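PDB 5IM3: ribonucleoside-diphosphate reductase from Pseudomonas aeruginosa, which probably reduces ribonucleoside diphosphates to deoxyribonucleotides for DNA synthesis, with thioredoxin as reductant, and binds dATP as an allosteric nucleotide. Local coordinates for residues G400-L412 with A449-I461. Sequence-based numbering, arbitrary orientation.
Sequences GGLGNDWTPVRAL and AVCAYLETWHLDI. With DTP (2'-deoxyadenosine 5'-triphosphate), chain G.
H458 turns its ring toward V409 with CG anti to the backbone N (chi1 -163°), and T407 sets OG1 beside its own backbone N, facing E455. Both sit just past the C-terminal ends of two neighbouring parallel strands, 401-405 and 450-455, of the ten-stranded alpha-beta barrel. The strand axes lie at 15° to each other and are joined by backbone bonds from L402 N to A449 O through W406 N to Y453 O. On one face, V450 CG2 lies 3.6 Å from N404 ND2, and the W406 ring touches A452 CB through CD1. Helices 382-395 and 427-440 cover this face. The N404 amide is held by T376 and N392. On the other face the Y453 ring brings its edge to N404 O, and Y453 OH reaches N585 O.

Where the strands end, T407 OG1 accepts a hydrogen bond from E455 N at 2.9 Å. T407 N donates to D405 OD1 in an Asx turn, and D405 OD2 bonds to H513. H458 NE2 donates to V409 O at 2.8 Å, with the oxygen close to the ring plane, while L454 CD1 sits over the rim of one ring face. D460 N donates to H458 ND1, so both ring nitrogens are engaged and the ring's rotation is fixed. A411 CB packs tightly on L459 CB, at 3.4 Å.

The loop after strand 401-405 carries R410 to an allosteric dATP, which K397 and V440 of the second subunit also bind. D380 forms a salt bridge with R410 NE. The guanidinium lies with one face under DTP C5', and NH2 donates to DTP O3G at 2.9 Å. Beyond R410, L412 N meets D460 OD1 on its syn side at 3.0 Å, in a nearly straight bond of 172°.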
loop_
_atom_site.group_PDB
_atom_site.type_symbol
_atom_site.label_atom_id
_atom_site.label_comp_id
_atom_site.label_asym_id
_atom_site.label_seq_id
_atom_site.Cartn_x
_atom_site.Cartn_y
_atom_site.Cartn_z
ATOM N N GLY A 400 0.367 -29.493 33.847
ATOM C CA GLY A 400 -0.693 -30.126 33.083
ATOM C C GLY A 400 -1.251 -29.230 31.991
ATOM O O GLY A 400 -1.317 -28.006 32.119
ATOM N N GLY A 401 -1.656 -29.862 30.893
ATOM C CA GLY A 401 -2.309 -29.174 29.791
ATOM C C GLY A 401 -3.811 -29.397 29.841
ATOM O O GLY A 401 -4.274 -30.474 30.219
ATOM N N LEU A 402 -4.567 -28.373 29.444
ATOM C CA LEU A 402 -6.007 -28.338 29.665
ATOM C C LEU A 402 -6.765 -27.914 28.415
ATOM O O LEU A 402 -6.389 -26.950 27.741
ATOM C CB LEU A 402 -6.354 -27.367 30.794
ATOM C CG LEU A 402 -6.039 -27.837 32.209
ATOM C CD1 LEU A 402 -5.769 -26.651 33.107
ATOM C CD2 LEU A 402 -7.201 -28.651 32.735
ATOM N N GLY A 403 -7.850 -28.629 28.130
ATOM C CA GLY A 403 -8.897 -28.149 27.243
ATOM C C GLY A 403 -10.132 -27.798 28.059
ATOM O O GLY A 403 -10.544 -28.565 28.932
ATOM N N ASN A 404 -10.700 -26.624 27.774
ATOM C CA ASN A 404 -11.880 -26.117 28.470
ATOM C C ASN A 404 -12.999 -25.871 27.469
ATOM O O ASN A 404 -12.826 -25.097 26.521
ATOM C CB ASN A 404 -11.585 -24.809 29.209
ATOM C CG ASN A 404 -10.790 -24.998 30.472
ATOM O OD1 ASN A 404 -10.563 -26.119 30.935
ATOM N ND2 ASN A 404 -10.366 -23.882 31.052
ATOM N N ASP A 405 -14.153 -26.492 27.706
ATOM C CA ASP A 405 -15.364 -26.217 26.938
ATOM C C ASP A 405 -16.137 -25.086 27.615
ATOM O O ASP A 405 -16.756 -25.289 28.665
ATOM C CB ASP A 405 -16.222 -27.473 26.828
ATOM C CG ASP A 405 -17.658 -27.163 26.449
ATOM O OD1 ASP A 405 -17.871 -26.245 25.632
ATOM O OD2 ASP A 405 -18.573 -27.833 26.976
ATOM N N TRP A 406 -16.118 -23.902 27.008
ATOM C CA TRP A 406 -16.795 -22.734 27.554
ATOM C C TRP A 406 -18.138 -22.459 26.893
ATOM O O TRP A 406 -18.804 -21.484 27.255
ATOM C CB TRP A 406 -15.884 -21.510 27.435
ATOM C CG TRP A 406 -14.883 -21.491 28.532
ATOM C CD1 TRP A 406 -13.672 -22.124 28.553
ATOM C CD2 TRP A 406 -15.019 -20.844 29.801
ATOM N NE1 TRP A 406 -13.042 -21.901 29.752
ATOM C CE2 TRP A 406 -13.847 -21.118 30.536
ATOM C CE3 TRP A 406 -16.014 -20.058 30.386
ATOM C CZ2 TRP A 406 -13.645 -20.629 31.824
ATOM C CZ3 TRP A 406 -15.810 -19.575 31.664
ATOM C CH2 TRP A 406 -14.636 -19.860 32.369
ATOM N N THR A 407 -18.563 -23.309 25.965
ATOM C CA THR A 407 -19.818 -23.084 25.256
ATOM C C THR A 407 -21.028 -22.930 26.172
ATOM O O THR A 407 -21.892 -22.093 25.862
ATOM C CB THR A 407 -20.039 -24.230 24.262
ATOM O OG1 THR A 407 -19.014 -24.190 23.260
ATOM C CG2 THR A 407 -21.406 -24.136 23.593
ATOM N N PRO A 408 -21.175 -23.680 27.270
ATOM C CA PRO A 408 -22.420 -23.578 28.055
ATOM C C PRO A 408 -22.643 -22.220 28.702
ATOM O O PRO A 408 -23.782 -21.918 29.082
ATOM C CB PRO A 408 -22.263 -24.679 29.118
ATOM C CG PRO A 408 -21.240 -25.616 28.565
ATOM C CD PRO A 408 -20.301 -24.757 27.769
ATOM N N VAL A 409 -21.609 -21.395 28.836
ATOM C CA VAL A 409 -21.706 -20.150 29.593
ATOM C C VAL A 409 -22.395 -19.090 28.738
ATOM O O VAL A 409 -22.000 -18.847 27.593
ATOM C CB VAL A 409 -20.311 -19.692 30.050
ATOM C CG1 VAL A 409 -20.375 -18.345 30.754
ATOM C CG2 VAL A 409 -19.693 -20.740 30.967
ATOM N N ARG A 410 -23.412 -18.441 29.306
ATOM C CA ARG A 410 -24.285 -17.557 28.540
ATOM C C ARG A 410 -23.540 -16.319 28.050
ATOM O O ARG A 410 -22.589 -15.842 28.673
ATOM C CB ARG A 410 -25.497 -17.151 29.378
ATOM C CG ARG A 410 -25.174 -16.373 30.640
ATOM C CD ARG A 410 -26.419 -16.204 31.502
ATOM N NE ARG A 410 -26.928 -17.491 31.968
ATOM C CZ ARG A 410 -27.902 -17.641 32.859
ATOM N NH1 ARG A 410 -28.493 -16.580 33.394
ATOM N NH2 ARG A 410 -28.283 -18.857 33.220
ATOM N N ALA A 411 -24.006 -15.787 26.921
ATOM C CA ALA A 411 -23.264 -14.802 26.155
ATOM C C ALA A 411 -23.683 -13.378 26.519
ATOM O O ALA A 411 -24.590 -13.150 27.321
ATOM C CB ALA A 411 -23.461 -15.050 24.660
ATOM N N LEU A 412 -23.002 -12.408 25.910
ATOM C CA LEU A 412 -23.346 -11.004 26.087
ATOM C C LEU A 412 -24.831 -10.789 25.837
ATOM O O LEU A 412 -25.389 -11.297 24.861
ATOM C CB LEU A 412 -22.520 -10.132 25.136
ATOM C CG LEU A 412 -22.840 -8.631 25.145
ATOM C CD1 LEU A 412 -22.416 -7.989 26.460
ATOM C CD2 LEU A 412 -22.186 -7.927 23.964
ATOM N N ALA A 449 -0.227 -24.939 29.782
ATOM C CA ALA A 449 -1.074 -24.141 28.903
ATOM C C ALA A 449 -2.524 -24.622 28.962
ATOM O O ALA A 449 -2.812 -25.696 29.494
ATOM C CB ALA A 449 -0.547 -24.195 27.474
ATOM N N VAL A 450 -3.432 -23.814 28.415
ATOM C CA VAL A 450 -4.857 -24.118 28.395
ATOM C C VAL A 450 -5.435 -23.638 27.068
ATOM O O VAL A 450 -4.990 -22.634 26.505
ATOM C CB VAL A 450 -5.587 -23.467 29.597
ATOM C CG1 VAL A 450 -5.286 -21.983 29.658
ATOM C CG2 VAL A 450 -7.090 -23.711 29.533
ATOM N N CYS A 451 -6.422 -24.374 26.555
ATOM C CA CYS A 451 -7.102 -24.022 25.312
ATOM C C CYS A 451 -8.598 -23.951 25.574
ATOM O O CYS A 451 -9.196 -24.934 26.022
ATOM C CB CYS A 451 -6.811 -25.037 24.201
ATOM S SG CYS A 451 -7.610 -24.645 22.615
ATOM N N ALA A 452 -9.202 -22.802 25.278
ATOM C CA ALA A 452 -10.639 -22.623 25.430
ATOM C C ALA A 452 -11.355 -22.911 24.115
ATOM O O ALA A 452 -10.914 -22.481 23.045
ATOM C CB ALA A 452 -10.958 -21.202 25.900
ATOM N N TYR A 453 -12.459 -23.650 24.204
ATOM C CA TYR A 453 -13.270 -24.020 23.052
ATOM C C TYR A 453 -14.618 -23.311 23.108
ATOM O O TYR A 453 -15.210 -23.169 24.183
ATOM C CB TYR A 453 -13.495 -25.532 23.003
ATOM C CG TYR A 453 -12.308 -26.337 22.533
ATOM C CD1 TYR A 453 -11.239 -26.596 23.381
ATOM C CD2 TYR A 453 -12.277 -26.876 21.256
ATOM C CE1 TYR A 453 -10.160 -27.346 22.961
ATOM C CE2 TYR A 453 -11.199 -27.628 20.825
ATOM C CZ TYR A 453 -10.143 -27.859 21.684
ATOM O OH TYR A 453 -9.068 -28.604 21.268
ATOM N N LEU A 454 -15.107 -22.880 21.947
ATOM C CA LEU A 454 -16.419 -22.250 21.854
ATOM C C LEU A 454 -17.112 -22.701 20.576
ATOM O O LEU A 454 -16.493 -22.749 19.511
ATOM C CB LEU A 454 -16.311 -20.725 21.878
ATOM C CG LEU A 454 -17.603 -20.005 22.255
ATOM C CD1 LEU A 454 -17.899 -20.189 23.737
ATOM C CD2 LEU A 454 -17.525 -18.531 21.895
ATOM N N GLU A 455 -18.397 -23.028 20.690
ATOM C CA GLU A 455 -19.168 -23.497 19.550
ATOM C C GLU A 455 -19.581 -22.318 18.668
ATOM O O GLU A 455 -19.740 -21.189 19.141
ATOM C CB GLU A 455 -20.392 -24.279 20.031
ATOM C CG GLU A 455 -20.969 -25.247 19.010
ATOM C CD GLU A 455 -21.824 -26.328 19.643
ATOM O OE1 GLU A 455 -21.520 -26.746 20.784
ATOM O OE2 GLU A 455 -22.799 -26.768 19.001
ATOM N N THR A 456 -19.758 -22.597 17.370
ATOM C CA THR A 456 -19.771 -21.541 16.357
ATOM C C THR A 456 -21.053 -20.708 16.343
ATOM O O THR A 456 -21.050 -19.614 15.766
ATOM C CB THR A 456 -19.543 -22.151 14.970
ATOM O OG1 THR A 456 -18.468 -23.097 15.035
ATOM C CG2 THR A 456 -19.177 -21.070 13.965
ATOM N N TRP A 457 -22.138 -21.187 16.946
ATOM C CA TRP A 457 -23.354 -20.390 17.072
ATOM C C TRP A 457 -23.375 -19.542 18.339
ATOM O O TRP A 457 -24.317 -18.765 18.533
ATOM C CB TRP A 457 -24.596 -21.292 17.040
ATOM C CG TRP A 457 -24.553 -22.444 18.003
ATOM C CD1 TRP A 457 -24.277 -23.748 17.706
ATOM C CD2 TRP A 457 -24.796 -22.399 19.416
ATOM N NE1 TRP A 457 -24.334 -24.515 18.841
ATOM C CE2 TRP A 457 -24.648 -23.712 19.906
ATOM C CE3 TRP A 457 -25.121 -21.378 20.312
ATOM C CZ2 TRP A 457 -24.816 -24.031 21.251
ATOM C CZ3 TRP A 457 -25.288 -21.698 21.652
ATOM C CH2 TRP A 457 -25.136 -23.013 22.107
ATOM N N HIS A 458 -22.370 -19.673 19.202
ATOM C CA HIS A 458 -22.335 -18.916 20.446
ATOM C C HIS A 458 -22.275 -17.421 20.155
ATOM O O HIS A 458 -21.505 -16.968 19.304
ATOM C CB HIS A 458 -21.126 -19.346 21.275
ATOM C CG HIS A 458 -21.192 -18.940 22.714
ATOM N ND1 HIS A 458 -20.923 -17.658 23.140
ATOM C CD2 HIS A 458 -21.470 -19.656 23.830
ATOM C CE1 HIS A 458 -21.043 -17.597 24.454
ATOM N NE2 HIS A 458 -21.373 -18.797 24.897
ATOM N N LEU A 459 -23.090 -16.651 20.875
ATOM C CA LEU A 459 -23.227 -15.232 20.570
ATOM C C LEU A 459 -21.948 -14.438 20.811
ATOM O O LEU A 459 -21.804 -13.343 20.257
ATOM C CB LEU A 459 -24.374 -14.627 21.381
ATOM C CG LEU A 459 -25.553 -14.162 20.531
ATOM C CD1 LEU A 459 -26.672 -13.682 21.428
ATOM C CD2 LEU A 459 -25.126 -13.062 19.574
ATOM N N ASP A 460 -21.017 -14.958 21.606
ATOM C CA ASP A 460 -19.739 -14.293 21.819
ATOM C C ASP A 460 -18.678 -14.724 20.809
ATOM O O ASP A 460 -17.512 -14.343 20.956
ATOM C CB ASP A 460 -19.235 -14.555 23.243
ATOM C CG ASP A 460 -20.123 -13.927 24.307
ATOM O OD1 ASP A 460 -20.790 -12.911 24.021
ATOM O OD2 ASP A 460 -20.140 -14.452 25.439
ATOM N N ILE A 461 -19.056 -15.476 19.772
ATOM C CA ILE A 461 -18.058 -16.091 18.898
ATOM C C ILE A 461 -17.191 -15.034 18.224
ATOM O O ILE A 461 -15.981 -15.225 18.061
ATOM C CB ILE A 461 -18.733 -17.010 17.860
ATOM C CG1 ILE A 461 -17.676 -17.785 17.065
ATOM C CG2 ILE A 461 -19.613 -16.211 16.903
ATOM C CD1 ILE A 461 -16.839 -18.731 17.912
HETATM P PG DTP G . -30.226 -18.709 36.647
HETATM O O1G DTP G . -30.309 -17.307 36.146
HETATM O O2G DTP G . -31.562 -19.451 36.585
HETATM O O3G DTP G . -29.195 -19.537 35.880
HETATM P PB DTP G . -28.395 -19.282 38.797
HETATM O O1B DTP G . -27.930 -20.460 38.042
HETATM O O2B DTP G . -28.597 -19.626 40.273
HETATM O O3B DTP G . -29.764 -18.761 38.170
HETATM P PA DTP G . -25.815 -18.232 38.355
HETATM O O1A DTP G . -25.654 -19.653 38.101
HETATM O O2A DTP G . -24.976 -17.870 39.558
HETATM O O3A DTP G . -27.356 -18.079 38.699
HETATM O "O5'" DTP G . -25.350 -17.411 37.091
HETATM C "C5'" DTP G . -25.739 -17.778 35.751
HETATM C "C4'" DTP G . -24.849 -17.077 34.755
HETATM O "O4'" DTP G . -24.800 -15.668 35.065
HETATM C "C3'" DTP G . -23.400 -17.566 34.704
HETATM O "O3'" DTP G . -22.943 -17.626 33.353
HETATM C "C2'" DTP G . -22.641 -16.501 35.485
HETATM C "C1'" DTP G . -23.457 -15.245 35.236
HETATM N N9 DTP G . -23.425 -14.291 36.335
HETATM C C8 DTP G . -24.173 -14.353 37.480
HETATM N N7 DTP G . -23.912 -13.400 38.342
HETATM C C5 DTP G . -22.930 -12.649 37.714
HETATM C C6 DTP G . -22.234 -11.487 38.097
HETATM N N6 DTP G . -22.430 -10.853 39.255
HETATM N N1 DTP G . -21.326 -10.987 37.232
HETATM C C2 DTP G . -21.135 -11.611 36.066
HETATM N N3 DTP G . -21.726 -12.713 35.598
HETATM C C4 DTP G . -22.621 -13.186 36.476
#